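Local coordinates for protein hydrogenase maturation factor (Thermoanaerobacter tengcongensis, PDB 3VTI) that probably carries out the ATP-dependent dehydration that makes a nitrile group for the maturation of [NiFe]-hydrogenases, after carbamoylation by HypF, at residues A19-A24 and N135-N140; F27-L32 and I127-E132; T31-S36 and N59-R64; K195-P200 and V253-E258. One frame throughout, in Å; residues are numbered along the deposited sequence.

Interaction 1: A19-A24 and N135-N140; sequences AMEDAA and NVSIKN. With MG (magnesium ion), chain K.
E21 and I138 face each other where two loops meet, their CA atoms 6.5 Å apart. One loop leaves helix 15-19 at M20, whose phi is positive; the other folds into a type I beta turn from S137 to N140. The E21 chain, bent at chi2 (-78°), brings CD toward this turn. E21 OE2 takes the hydroxyl of S137 on its syn lone pair, OG to OE2 2.9 Å. The partner oxygen OE1 accepts from I138 N at 3.3 Å, a fairly straight bond (162°), also from the syn side. I138 points toward the other loop, with CG1 against E21 OE1 and CD1 beside the A19 carbonyl. K139 crosses E21 at about a right angle, its NZ forming a salt bridge to E21 OE2 (3.6 Å). S137 OG in turn accepts from K139 N (3.0 Å), an ST turn that fixes the hydroxyl. An alanine in place of E21 would probably leave S137 OG and I138 N without their acceptor and K139 without its opposite charge. Next to E21, D22 OD1 binds the magnesium ion at 2.2 Å, while D22 OD2 pairs with R198. The loop carrying E21 thus belongs to the three-aspartate metal site of this AIR synthase-related protein.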
loop_
_atom_site.group_PDB
_atom_site.type_symbol
_atom_site.label_atom_id
_atom_site.label_comp_id
_atom_site.label_asym_id
_atom_site.label_seq_id
_atom_site.Cartn_x
_atom_site.Cartn_y
_atom_site.Cartn_z
ATOM N N ALA C 19 -23.431 0.036 12.737
ATOM C CA ALA C 19 -23.533 -1.326 13.244
ATOM C C ALA C 19 -22.161 -1.914 13.574
ATOM O O ALA C 19 -22.037 -2.651 14.552
ATOM C CB ALA C 19 -24.274 -2.208 12.251
ATOM N N MET C 20 -21.143 -1.566 12.778
ATOM C CA MET C 20 -19.765 -2.040 12.978
ATOM C C MET C 20 -19.648 -3.567 12.883
ATOM O O MET C 20 -19.005 -4.220 13.723
ATOM C CB MET C 20 -19.207 -1.534 14.309
ATOM C CG MET C 20 -18.717 -0.104 14.288
ATOM S SD MET C 20 -18.247 0.429 15.941
ATOM C CE MET C 20 -19.757 1.194 16.495
ATOM N N GLU C 21 -20.282 -4.118 11.849
ATOM C CA GLU C 21 -20.276 -5.556 11.566
ATOM C C GLU C 21 -19.041 -5.967 10.769
ATOM O O GLU C 21 -18.385 -5.124 10.164
ATOM C CB GLU C 21 -21.531 -5.951 10.782
ATOM C CG GLU C 21 -22.873 -5.573 11.419
ATOM C CD GLU C 21 -23.293 -6.495 12.550
ATOM O OE1 GLU C 21 -22.550 -7.446 12.872
ATOM O OE2 GLU C 21 -24.379 -6.271 13.130
ATOM N N ASP C 22 -18.738 -7.266 10.782
ATOM C CA ASP C 22 -17.702 -7.866 9.936
ATOM C C ASP C 22 -18.063 -7.737 8.462
ATOM O O ASP C 22 -17.193 -7.742 7.599
ATOM C CB ASP C 22 -17.543 -9.358 10.257
ATOM C CG ASP C 22 -16.781 -9.611 11.542
ATOM O OD1 ASP C 22 -15.525 -9.622 11.491
ATOM O OD2 ASP C 22 -17.437 -9.810 12.592
ATOM N N ALA C 23 -19.358 -7.650 8.180
ATOM C CA ALA C 23 -19.839 -7.495 6.817
ATOM C C ALA C 23 -21.192 -6.787 6.814
ATOM O O ALA C 23 -21.979 -6.947 7.746
ATOM C CB ALA C 23 -19.935 -8.854 6.142
ATOM N N ALA C 24 -21.453 -5.995 5.781
ATOM C CA ALA C 24 -22.788 -5.423 5.592
ATOM C C ALA C 24 -23.736 -6.512 5.104
ATOM O O ALA C 24 -23.341 -7.369 4.318
ATOM C CB ALA C 24 -22.740 -4.287 4.587
ATOM N N ASN C 135 -28.911 -15.453 11.748
ATOM C CA ASN C 135 -29.051 -14.141 12.364
ATOM C C ASN C 135 -27.863 -13.887 13.274
ATOM O O ASN C 135 -27.959 -13.982 14.494
ATOM C CB ASN C 135 -30.367 -14.014 13.143
ATOM C CG ASN C 135 -30.689 -12.570 13.519
ATOM O OD1 ASN C 135 -29.796 -11.732 13.714
ATOM N ND2 ASN C 135 -31.972 -12.270 13.614
ATOM N N VAL C 136 -26.737 -13.563 12.659
ATOM C CA VAL C 136 -25.494 -13.383 13.381
ATOM C C VAL C 136 -25.075 -11.927 13.267
ATOM O O VAL C 136 -25.003 -11.387 12.165
ATOM C CB VAL C 136 -24.387 -14.303 12.817
ATOM C CG1 VAL C 136 -23.226 -14.356 13.759
ATOM C CG2 VAL C 136 -24.930 -15.716 12.593
ATOM N N SER C 137 -24.800 -11.308 14.413
ATOM C CA SER C 137 -24.482 -9.882 14.505
ATOM C C SER C 137 -23.790 -9.623 15.836
ATOM O O SER C 137 -24.139 -10.271 16.829
ATOM C CB SER C 137 -25.783 -9.061 14.402
ATOM O OG SER C 137 -25.729 -7.856 15.143
ATOM N N ILE C 138 -22.837 -8.682 15.876
ATOM C CA ILE C 138 -22.176 -8.291 17.151
ATOM C C ILE C 138 -23.130 -7.707 18.172
ATOM O O ILE C 138 -22.729 -7.478 19.307
ATOM C CB ILE C 138 -21.012 -7.234 17.007
ATOM C CG1 ILE C 138 -21.115 -6.447 15.704
ATOM C CG2 ILE C 138 -19.635 -7.858 17.219
ATOM C CD1 ILE C 138 -22.204 -5.424 15.728
ATOM N N LYS C 139 -24.369 -7.439 17.762
ATOM C CA LYS C 139 -25.406 -6.911 18.658
ATOM C C LYS C 139 -26.255 -7.984 19.352
ATOM O O LYS C 139 -27.117 -7.658 20.165
ATOM C CB LYS C 139 -26.328 -5.963 17.886
ATOM C CG LYS C 139 -25.799 -4.540 17.788
ATOM C CD LYS C 139 -26.445 -3.764 16.643
ATOM C CE LYS C 139 -25.792 -4.127 15.303
ATOM N NZ LYS C 139 -26.607 -3.640 14.151
ATOM N N ASN C 140 -26.002 -9.255 19.036
ATOM C CA ASN C 140 -26.922 -10.348 19.384
ATOM C C ASN C 140 -26.645 -11.089 20.691
ATOM O O ASN C 140 -27.391 -11.992 21.046
ATOM C CB ASN C 140 -27.020 -11.365 18.232
ATOM C CG ASN C 140 -27.919 -10.889 17.090
ATOM O OD1 ASN C 140 -28.513 -9.809 17.152
ATOM N ND2 ASN C 140 -28.025 -11.703 16.043
HETATM MG MG MG K . -13.404 -9.648 10.860
HETATM O O HOH W 1 -14.099 -7.363 10.677
#

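Interaction 2: F27-L32 and I127-E132; sequences FGNITL and IGVLYE
T31 and G128 form the hydrogen-bonded pair at the middle of an antiparallel ladder. T31 N donates to G128 O at 2.8 Å, and G128 N returns a longer bond to T31 O (3.2 Å). Farther along, L130 N meets N29 O at 2.7 Å in a nearly straight bond (177°). Having no side chain, G128 lets the T31 methyl, CG2, lie over its backbone. On the opposite face, the L32 and I127 side chains cross, CD1 to CG1 4.1 Å, and the methyls I30 CG2 and V129 CG2 meet more loosely at 4.4 Å; both couples are non-hydrogen-bonded pairs. L130 points toward the other segment, CB against N29 O and CD2 3.6 Å from G28 O.

Further out, T31 OG1 stands anti to the backbone N (chi1 -159°), and the hydroxyl is hydrogen-bonded to A24 O. A classic beta bulge, with N29 and I30 both facing L26, leads into the strand, and the backbone angles of G28 just before it call for glycine. Strand 30-37 runs between 24-26 and 120-130 in a mixed sheet, strand 66-78 follows beyond 120-130, and I30 and I127 of a second subunit pack against this chain's I127 and F27, respectively.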
loop_
_atom_site.group_PDB
_atom_site.type_symbol
_atom_site.label_atom_id
_atom_site.label_comp_id
_atom_site.label_asym_id
_atom_site.label_seq_id
_atom_site.Cartn_x
_atom_site.Cartn_y
_atom_site.Cartn_z
ATOM N N PHE C 27 -29.902 -6.505 1.002
ATOM C CA PHE C 27 -31.109 -7.140 0.447
ATOM C C PHE C 27 -31.667 -8.207 1.376
ATOM O O PHE C 27 -32.664 -8.870 1.056
ATOM C CB PHE C 27 -30.867 -7.700 -0.966
ATOM C CG PHE C 27 -30.123 -6.756 -1.884
ATOM C CD1 PHE C 27 -28.843 -7.074 -2.338
ATOM C CD2 PHE C 27 -30.697 -5.551 -2.293
ATOM C CE1 PHE C 27 -28.153 -6.218 -3.201
ATOM C CE2 PHE C 27 -30.008 -4.683 -3.147
ATOM C CZ PHE C 27 -28.731 -5.019 -3.599
ATOM N N GLY C 28 -31.031 -8.355 2.536
ATOM C CA GLY C 28 -31.491 -9.286 3.555
ATOM C C GLY C 28 -30.803 -10.634 3.504
ATOM O O GLY C 28 -30.767 -11.343 4.511
ATOM N N ASN C 29 -30.244 -10.986 2.348
ATOM C CA ASN C 29 -29.666 -12.315 2.154
ATOM C C ASN C 29 -28.224 -12.338 1.656
ATOM O O ASN C 29 -27.561 -13.373 1.730
ATOM C CB ASN C 29 -30.545 -13.146 1.215
ATOM C CG ASN C 29 -30.483 -12.662 -0.211
ATOM O OD1 ASN C 29 -30.462 -11.462 -0.472
ATOM N ND2 ASN C 29 -30.455 -13.598 -1.148
ATOM N N ILE C 30 -27.733 -11.219 1.136
ATOM C CA ILE C 30 -26.335 -11.184 0.722
ATOM C C ILE C 30 -25.475 -10.238 1.565
ATOM O O ILE C 30 -25.924 -9.196 2.062
ATOM C CB ILE C 30 -26.113 -10.973 -0.825
ATOM C CG1 ILE C 30 -26.356 -9.528 -1.249
ATOM C CG2 ILE C 30 -26.915 -11.980 -1.662
ATOM C CD1 ILE C 30 -25.106 -8.686 -1.223
ATOM N N THR C 31 -24.222 -10.635 1.695
ATOM C CA THR C 31 -23.298 -9.992 2.569
ATOM C C THR C 31 -22.126 -9.402 1.761
ATOM O O THR C 31 -21.806 -9.896 0.672
ATOM C CB THR C 31 -22.850 -10.998 3.638
ATOM O OG1 THR C 31 -22.338 -10.287 4.763
ATOM C CG2 THR C 31 -21.798 -11.975 3.104
ATOM N N LEU C 32 -21.518 -8.330 2.280
ATOM C CA LEU C 32 -20.419 -7.618 1.591
ATOM C C LEU C 32 -19.360 -7.080 2.549
ATOM O O LEU C 32 -19.678 -6.343 3.494
ATOM C CB LEU C 32 -20.962 -6.470 0.735
ATOM C CG LEU C 32 -19.972 -5.555 0.009
ATOM C CD1 LEU C 32 -19.201 -6.296 -1.094
ATOM C CD2 LEU C 32 -20.717 -4.353 -0.547
ATOM N N ILE C 127 -18.362 -11.356 -1.386
ATOM C CA ILE C 127 -19.810 -11.493 -1.371
ATOM C C ILE C 127 -20.169 -12.888 -0.884
ATOM O O ILE C 127 -19.645 -13.884 -1.378
ATOM C CB ILE C 127 -20.424 -11.186 -2.766
ATOM C CG1 ILE C 127 -20.731 -9.701 -2.870
ATOM C CG2 ILE C 127 -21.712 -11.966 -3.029
ATOM C CD1 ILE C 127 -21.212 -9.286 -4.223
ATOM N N GLY C 128 -21.060 -12.955 0.095
ATOM C CA GLY C 128 -21.596 -14.233 0.563
ATOM C C GLY C 128 -23.112 -14.228 0.622
ATOM O O GLY C 128 -23.736 -13.169 0.598
ATOM N N VAL C 129 -23.705 -15.416 0.695
ATOM C CA VAL C 129 -25.154 -15.553 0.811
ATOM C C VAL C 129 -25.505 -16.205 2.150
ATOM O O VAL C 129 -24.912 -17.213 2.538
ATOM C CB VAL C 129 -25.772 -16.321 -0.404
ATOM C CG1 VAL C 129 -25.326 -17.783 -0.422
ATOM C CG2 VAL C 129 -27.301 -16.228 -0.412
ATOM N N LEU C 130 -26.463 -15.600 2.849
ATOM C CA LEU C 130 -26.917 -16.054 4.166
ATOM C C LEU C 130 -27.598 -17.428 4.116
ATOM O O LEU C 130 -28.391 -17.704 3.220
ATOM C CB LEU C 130 -27.895 -15.025 4.734
ATOM C CG LEU C 130 -27.669 -14.509 6.157
ATOM C CD1 LEU C 130 -26.367 -13.739 6.267
ATOM C CD2 LEU C 130 -28.828 -13.626 6.585
ATOM N N TYR C 131 -27.281 -18.282 5.085
ATOM C CA TYR C 131 -28.028 -19.527 5.279
ATOM C C TYR C 131 -29.452 -19.278 5.761
ATOM O O TYR C 131 -29.758 -18.209 6.300
ATOM C CB TYR C 131 -27.311 -20.456 6.252
ATOM C CG TYR C 131 -25.966 -20.901 5.755
ATOM C CD1 TYR C 131 -25.853 -21.936 4.831
ATOM C CD2 TYR C 131 -24.804 -20.278 6.203
ATOM C CE1 TYR C 131 -24.610 -22.345 4.363
ATOM C CE2 TYR C 131 -23.556 -20.677 5.750
ATOM C CZ TYR C 131 -23.461 -21.708 4.831
ATOM O OH TYR C 131 -22.221 -22.097 4.381
ATOM N N GLU C 132 -30.299 -20.291 5.574
ATOM C CA GLU C 132 -31.755 -20.214 5.771
ATOM C C GLU C 132 -32.213 -19.372 6.973
ATOM O O GLU C 132 -32.918 -18.374 6.797
ATOM C CB GLU C 132 -32.363 -21.620 5.828
ATOM C CG GLU C 132 -33.880 -21.677 5.599
ATOM C CD GLU C 132 -34.489 -23.013 6.026
ATOM O OE1 GLU C 132 -33.718 -23.966 6.303
ATOM O OE2 GLU C 132 -35.740 -23.115 6.092
#

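Interaction 3: T31-S36 and N59-R64; sequences TLTTDS and NDASMR. With MG (magnesium ion), chain K.
T33 and D60 cross at about a right angle where strand 30-37 of the N-terminal, AIR synthase-related domain faces helix 49-60 around D60 and the following loop. T33 OG1 stands anti to the backbone N (chi1 -178°) and lies against D60 CB at 3.4 Å. Its methyl CG2 packs against A61 CB at 3.9 Å. Water 2 joins the two polar ends: it lies 2.9 Å from T33 OG1 and donates a weak bond to D60 OD2 (3.3 Å). The T33 hydroxyl is hydrogen-bonded to D22 O as well. Beyond it D35 also crosses D60 at about a right angle, their carboxylate planes turned 69° apart and OD2 to OD2 4.1 Å; any repulsion is probably eased by the magnesium ion on D60 and by K110 of the second subunit, which forms a salt bridge with D35 OD1. At the other end, T31 CG2 rests on A61 O, and T31 OG1 lies 3.9 Å from R64 CB. An alanine in place of T31 would probably open a gap beside A61 O and R64 CB and deprive A24 O of a hydroxyl partner. R64 itself reaches on to V136 O and A23 O. D60 OD1 ligates the magnesium ion at 2.0 Å, alongside D22 and D199.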
loop_
_atom_site.group_PDB
_atom_site.type_symbol
_atom_site.label_atom_id
_atom_site.label_comp_id
_atom_site.label_asym_id
_atom_site.label_seq_id
_atom_site.Cartn_x
_atom_site.Cartn_y
_atom_site.Cartn_z
ATOM N N THR C 31 -24.222 -10.635 1.695
ATOM C CA THR C 31 -23.298 -9.992 2.569
ATOM C C THR C 31 -22.126 -9.402 1.761
ATOM O O THR C 31 -21.806 -9.896 0.672
ATOM C CB THR C 31 -22.850 -10.998 3.638
ATOM O OG1 THR C 31 -22.338 -10.287 4.763
ATOM C CG2 THR C 31 -21.798 -11.975 3.104
ATOM N N LEU C 32 -21.518 -8.330 2.280
ATOM C CA LEU C 32 -20.419 -7.618 1.591
ATOM C C LEU C 32 -19.360 -7.080 2.549
ATOM O O LEU C 32 -19.678 -6.343 3.494
ATOM C CB LEU C 32 -20.962 -6.470 0.735
ATOM C CG LEU C 32 -19.972 -5.555 0.009
ATOM C CD1 LEU C 32 -19.201 -6.296 -1.094
ATOM C CD2 LEU C 32 -20.717 -4.353 -0.547
ATOM N N THR C 33 -18.107 -7.443 2.287
ATOM C CA THR C 33 -16.989 -7.050 3.126
ATOM C C THR C 33 -15.817 -6.566 2.282
ATOM O O THR C 33 -15.754 -6.834 1.073
ATOM C CB THR C 33 -16.532 -8.220 4.025
ATOM O OG1 THR C 33 -15.457 -7.796 4.877
ATOM C CG2 THR C 33 -16.079 -9.412 3.181
ATOM N N THR C 34 -14.895 -5.843 2.909
ATOM C CA THR C 34 -13.638 -5.504 2.268
ATOM C C THR C 34 -12.520 -5.431 3.293
ATOM O O THR C 34 -12.753 -5.043 4.424
ATOM C CB THR C 34 -13.714 -4.188 1.454
ATOM O OG1 THR C 34 -12.494 -4.021 0.717
ATOM C CG2 THR C 34 -13.931 -2.978 2.364
ATOM N N ASP C 35 -11.316 -5.819 2.892
ATOM C CA ASP C 35 -10.141 -5.678 3.740
ATOM C C ASP C 35 -8.865 -5.490 2.924
ATOM O O ASP C 35 -8.695 -6.086 1.867
ATOM C CB ASP C 35 -9.991 -6.885 4.665
ATOM C CG ASP C 35 -9.270 -6.543 5.955
ATOM O OD1 ASP C 35 -8.978 -5.354 6.170
ATOM O OD2 ASP C 35 -9.006 -7.454 6.768
ATOM N N SER C 36 -7.976 -4.644 3.430
ATOM C CA SER C 36 -6.638 -4.481 2.856
ATOM C C SER C 36 -5.645 -5.301 3.662
ATOM O O SER C 36 -5.881 -5.587 4.839
ATOM C CB SER C 36 -6.213 -3.012 2.835
ATOM O OG SER C 36 -6.979 -2.275 1.900
ATOM N N ASN C 59 -13.412 -15.311 5.494
ATOM C CA ASN C 59 -13.842 -15.353 6.879
ATOM C C ASN C 59 -14.834 -14.243 7.210
ATOM O O ASN C 59 -15.937 -14.517 7.715
ATOM C CB ASN C 59 -12.633 -15.354 7.813
ATOM C CG ASN C 59 -11.783 -16.623 7.658
ATOM O OD1 ASN C 59 -12.258 -17.648 7.136
ATOM N ND2 ASN C 59 -10.527 -16.561 8.107
ATOM N N ASP C 60 -14.453 -13.002 6.890
ATOM C CA ASP C 60 -15.292 -11.837 7.148
ATOM C C ASP C 60 -16.657 -11.993 6.470
ATOM O O ASP C 60 -17.672 -11.599 7.032
ATOM C CB ASP C 60 -14.602 -10.548 6.677
ATOM C CG ASP C 60 -13.556 -10.023 7.667
ATOM O OD1 ASP C 60 -13.843 -9.898 8.878
ATOM O OD2 ASP C 60 -12.435 -9.679 7.215
ATOM N N ALA C 61 -16.673 -12.592 5.276
ATOM C CA ALA C 61 -17.897 -12.768 4.503
ATOM C C ALA C 61 -18.818 -13.866 5.061
ATOM O O ALA C 61 -19.978 -13.987 4.635
ATOM C CB ALA C 61 -17.570 -13.038 3.042
ATOM N N SER C 62 -18.300 -14.653 6.011
ATOM C CA SER C 62 -19.053 -15.745 6.620
ATOM C C SER C 62 -19.564 -15.355 7.998
ATOM O O SER C 62 -20.558 -15.911 8.473
ATOM C CB SER C 62 -18.186 -17.005 6.740
ATOM O OG SER C 62 -17.597 -17.395 5.506
ATOM N N MET C 63 -18.890 -14.392 8.628
ATOM C CA MET C 63 -19.152 -14.008 10.027
ATOM C C MET C 63 -20.583 -13.550 10.305
ATOM O O MET C 63 -20.964 -13.304 11.453
ATOM C CB MET C 63 -18.181 -12.923 10.482
ATOM C CG MET C 63 -16.753 -13.366 10.478
ATOM S SD MET C 63 -16.476 -14.712 11.622
ATOM C CE MET C 63 -15.029 -15.472 10.898
ATOM N N ARG C 64 -21.368 -13.444 9.247
ATOM C CA ARG C 64 -22.726 -12.980 9.350
ATOM C C ARG C 64 -23.689 -14.169 9.259
ATOM O O ARG C 64 -24.901 -13.999 9.297
ATOM C CB ARG C 64 -22.968 -11.944 8.248
ATOM C CG ARG C 64 -23.926 -10.854 8.607
ATOM C CD ARG C 64 -23.467 -9.988 9.793
ATOM N NE ARG C 64 -24.642 -9.322 10.353
ATOM C CZ ARG C 64 -25.103 -8.144 9.945
ATOM N NH1 ARG C 64 -24.462 -7.466 8.999
ATOM N NH2 ARG C 64 -26.197 -7.627 10.500
HETATM MG MG MG K . -13.404 -9.648 10.860
HETATM O O HOH W 2 -12.765 -8.657 4.082
HETATM O O HOH W 1 -14.099 -7.363 10.677
#

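Interaction 4: K195-P200 and V253-E258; sequences KVLRDP and VVVVVE. With MG (magnesium ion), chain K.
V196 and V256 run alongside each other on one face of an almost exactly antiparallel pair of strands (179°), V196 CB resting against both CB and CG2 of V256 at 3.7 Å. On the opposite face the longer side chain of L197 fills the hollow between two valines: L197 CD2 sits 3.7 Å from V255 CG1 and 4.0 Å from V253 CG2. Its CG lies beside the backbone N (chi1 -72°), and the branch at its tip bends over toward the neighbouring strand. V253 CG2 also covers the carbonyl of R198. R198 and V254 exchange a pair of backbone hydrogen bonds, and V256 N donates to V196 O, which together hold the register. Past the ladder the chain turns, and the P200 ring crosses V254 with CG at 3.8 Å from V254 CG2, closing that end.

At the other end a classic beta bulge breaks the regular spacing: V256 O receives K195 N at 2.9 Å and, more weakly, V196 N at 3.3 Å. Here K195 and E258 meet only through their hydrocarbon parts, CE to CG 4.1 Å, since the lysine amine turns to N140 O. D199, whose side chain leaves the ladder, binds the magnesium ion through OD1 at 2.4 Å, and R198 reaches over to D22 and E211.

Strand 194-198 is an outermost strand of the C-terminal sheet within this chain, and 254-257 separates it from 146-149. Helix 204-216 packs on R198, P200 and V254, while helix 181-187 covers the face of L197, V253 and V255.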
loop_
_atom_site.group_PDB
_atom_site.type_symbol
_atom_site.label_atom_id
_atom_site.label_comp_id
_atom_site.label_asym_id
_atom_site.label_seq_id
_atom_site.Cartn_x
_atom_site.Cartn_y
_atom_site.Cartn_z
ATOM N N LYS C 195 -25.362 -16.717 17.819
ATOM C CA LYS C 195 -25.705 -15.314 17.996
ATOM C C LYS C 195 -24.649 -14.361 17.451
ATOM O O LYS C 195 -24.987 -13.395 16.771
ATOM C CB LYS C 195 -26.028 -15.038 19.460
ATOM C CG LYS C 195 -27.402 -15.554 19.852
ATOM C CD LYS C 195 -27.511 -15.635 21.339
ATOM C CE LYS C 195 -28.904 -15.304 21.838
ATOM N NZ LYS C 195 -29.207 -13.850 21.713
ATOM N N VAL C 196 -23.377 -14.647 17.726
ATOM C CA VAL C 196 -22.262 -13.801 17.269
ATOM C C VAL C 196 -21.126 -14.642 16.698
ATOM O O VAL C 196 -20.803 -15.711 17.222
ATOM C CB VAL C 196 -21.693 -12.922 18.402
ATOM C CG1 VAL C 196 -20.470 -12.107 17.915
ATOM C CG2 VAL C 196 -22.772 -12.019 18.973
ATOM N N LEU C 197 -20.534 -14.150 15.615
ATOM C CA LEU C 197 -19.366 -14.758 15.015
ATOM C C LEU C 197 -18.395 -13.650 14.647
ATOM O O LEU C 197 -18.764 -12.715 13.942
ATOM C CB LEU C 197 -19.742 -15.559 13.763
ATOM C CG LEU C 197 -20.502 -16.879 13.914
ATOM C CD1 LEU C 197 -20.895 -17.411 12.550
ATOM C CD2 LEU C 197 -19.693 -17.921 14.663
ATOM N N ARG C 198 -17.165 -13.745 15.139
ATOM C CA ARG C 198 -16.112 -12.805 14.742
ATOM C C ARG C 198 -14.724 -13.421 14.856
ATOM O O ARG C 198 -14.408 -14.094 15.836
ATOM C CB ARG C 198 -16.184 -11.501 15.546
ATOM C CG ARG C 198 -15.147 -10.471 15.136
ATOM C CD ARG C 198 -15.530 -9.071 15.589
ATOM N NE ARG C 198 -16.623 -8.531 14.781
ATOM C CZ ARG C 198 -17.155 -7.319 14.932
ATOM N NH1 ARG C 198 -16.703 -6.482 15.864
ATOM N NH2 ARG C 198 -18.148 -6.941 14.142
ATOM N N ASP C 199 -13.906 -13.187 13.840
ATOM C CA ASP C 199 -12.510 -13.596 13.868
ATOM C C ASP C 199 -11.632 -12.568 14.599
ATOM O O ASP C 199 -11.673 -11.379 14.275
ATOM C CB ASP C 199 -11.997 -13.870 12.446
ATOM C CG ASP C 199 -12.199 -12.697 11.495
ATOM O OD1 ASP C 199 -13.107 -11.855 11.718
ATOM O OD2 ASP C 199 -11.441 -12.645 10.495
ATOM N N PRO C 200 -10.847 -13.025 15.599
ATOM C CA PRO C 200 -10.070 -12.101 16.419
ATOM C C PRO C 200 -8.782 -11.773 15.682
ATOM O O PRO C 200 -7.757 -12.429 15.880
ATOM C CB PRO C 200 -9.804 -12.891 17.705
ATOM C CG PRO C 200 -10.141 -14.343 17.396
ATOM C CD PRO C 200 -10.579 -14.431 15.959
ATOM N N VAL C 253 -12.233 -18.346 15.054
ATOM C CA VAL C 253 -13.455 -17.579 15.215
ATOM C C VAL C 253 -13.914 -17.648 16.669
ATOM O O VAL C 253 -13.833 -18.704 17.300
ATOM C CB VAL C 253 -14.578 -18.038 14.220
ATOM C CG1 VAL C 253 -15.009 -19.508 14.476
ATOM C CG2 VAL C 253 -15.795 -17.080 14.268
ATOM N N VAL C 254 -14.349 -16.500 17.187
ATOM C CA VAL C 254 -15.031 -16.397 18.473
ATOM C C VAL C 254 -16.522 -16.570 18.241
ATOM O O VAL C 254 -17.115 -15.899 17.391
ATOM C CB VAL C 254 -14.788 -15.025 19.127
ATOM C CG1 VAL C 254 -15.678 -14.827 20.375
ATOM C CG2 VAL C 254 -13.313 -14.860 19.472
ATOM N N VAL C 255 -17.129 -17.458 19.009
ATOM C CA VAL C 255 -18.539 -17.777 18.842
ATOM C C VAL C 255 -19.333 -17.542 20.106
ATOM O O VAL C 255 -18.962 -17.995 21.169
ATOM C CB VAL C 255 -18.735 -19.256 18.495
ATOM C CG1 VAL C 255 -20.127 -19.501 17.947
ATOM C CG2 VAL C 255 -17.670 -19.738 17.529
ATOM N N VAL C 256 -20.447 -16.849 19.970
ATOM C CA VAL C 256 -21.409 -16.727 21.058
ATOM C C VAL C 256 -22.661 -17.535 20.697
ATOM O O VAL C 256 -23.158 -17.427 19.579
ATOM C CB VAL C 256 -21.753 -15.243 21.345
ATOM C CG1 VAL C 256 -22.590 -15.114 22.585
ATOM C CG2 VAL C 256 -20.477 -14.431 21.515
ATOM N N VAL C 257 -23.151 -18.346 21.637
ATOM C CA VAL C 257 -24.307 -19.233 21.404
ATOM C C VAL C 257 -25.305 -19.230 22.555
ATOM O O VAL C 257 -24.980 -18.815 23.667
ATOM C CB VAL C 257 -23.890 -20.722 21.180
ATOM C CG1 VAL C 257 -23.023 -20.866 19.965
ATOM C CG2 VAL C 257 -23.168 -21.274 22.396
ATOM N N GLU C 258 -26.513 -19.716 22.286
ATOM C CA GLU C 258 -27.472 -19.994 23.345
ATOM C C GLU C 258 -26.934 -21.060 24.290
ATOM O O GLU C 258 -26.289 -22.026 23.866
ATOM C CB GLU C 258 -28.825 -20.432 22.781
ATOM C CG GLU C 258 -29.679 -19.287 22.266
ATOM C CD GLU C 258 -31.158 -19.491 22.533
ATOM O OE1 GLU C 258 -31.522 -19.661 23.715
ATOM O OE2 GLU C 258 -31.955 -19.470 21.566
HETATM MG MG MG K . -13.404 -9.648 10.860
HETATM O O HOH W 1 -14.099 -7.363 10.677
#

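Interactions 2 and 3 both use strand 30-37, share T31 and L32, and have centres 10 Å apart. Interaction 1 spans them along the chain, its two loops coming before and after their segments; interaction 4 follows in the C-terminal domain, on another sheet. Its centre lies 10 Å from that of interaction 1 and 18 Å from that of interaction 2, which it does not touch. Interactions 1, 3 and 4 meet at the magnesium ion, each supplying one aspartate and sharing water 1, so the metal appears to link the N- and C-terminal AIR synthase-related parts. R64 and R198 tie interaction 1 to interactions 3 and 4; interactions 1, 2 and 3 also touch the second subunit, interaction 4 does not.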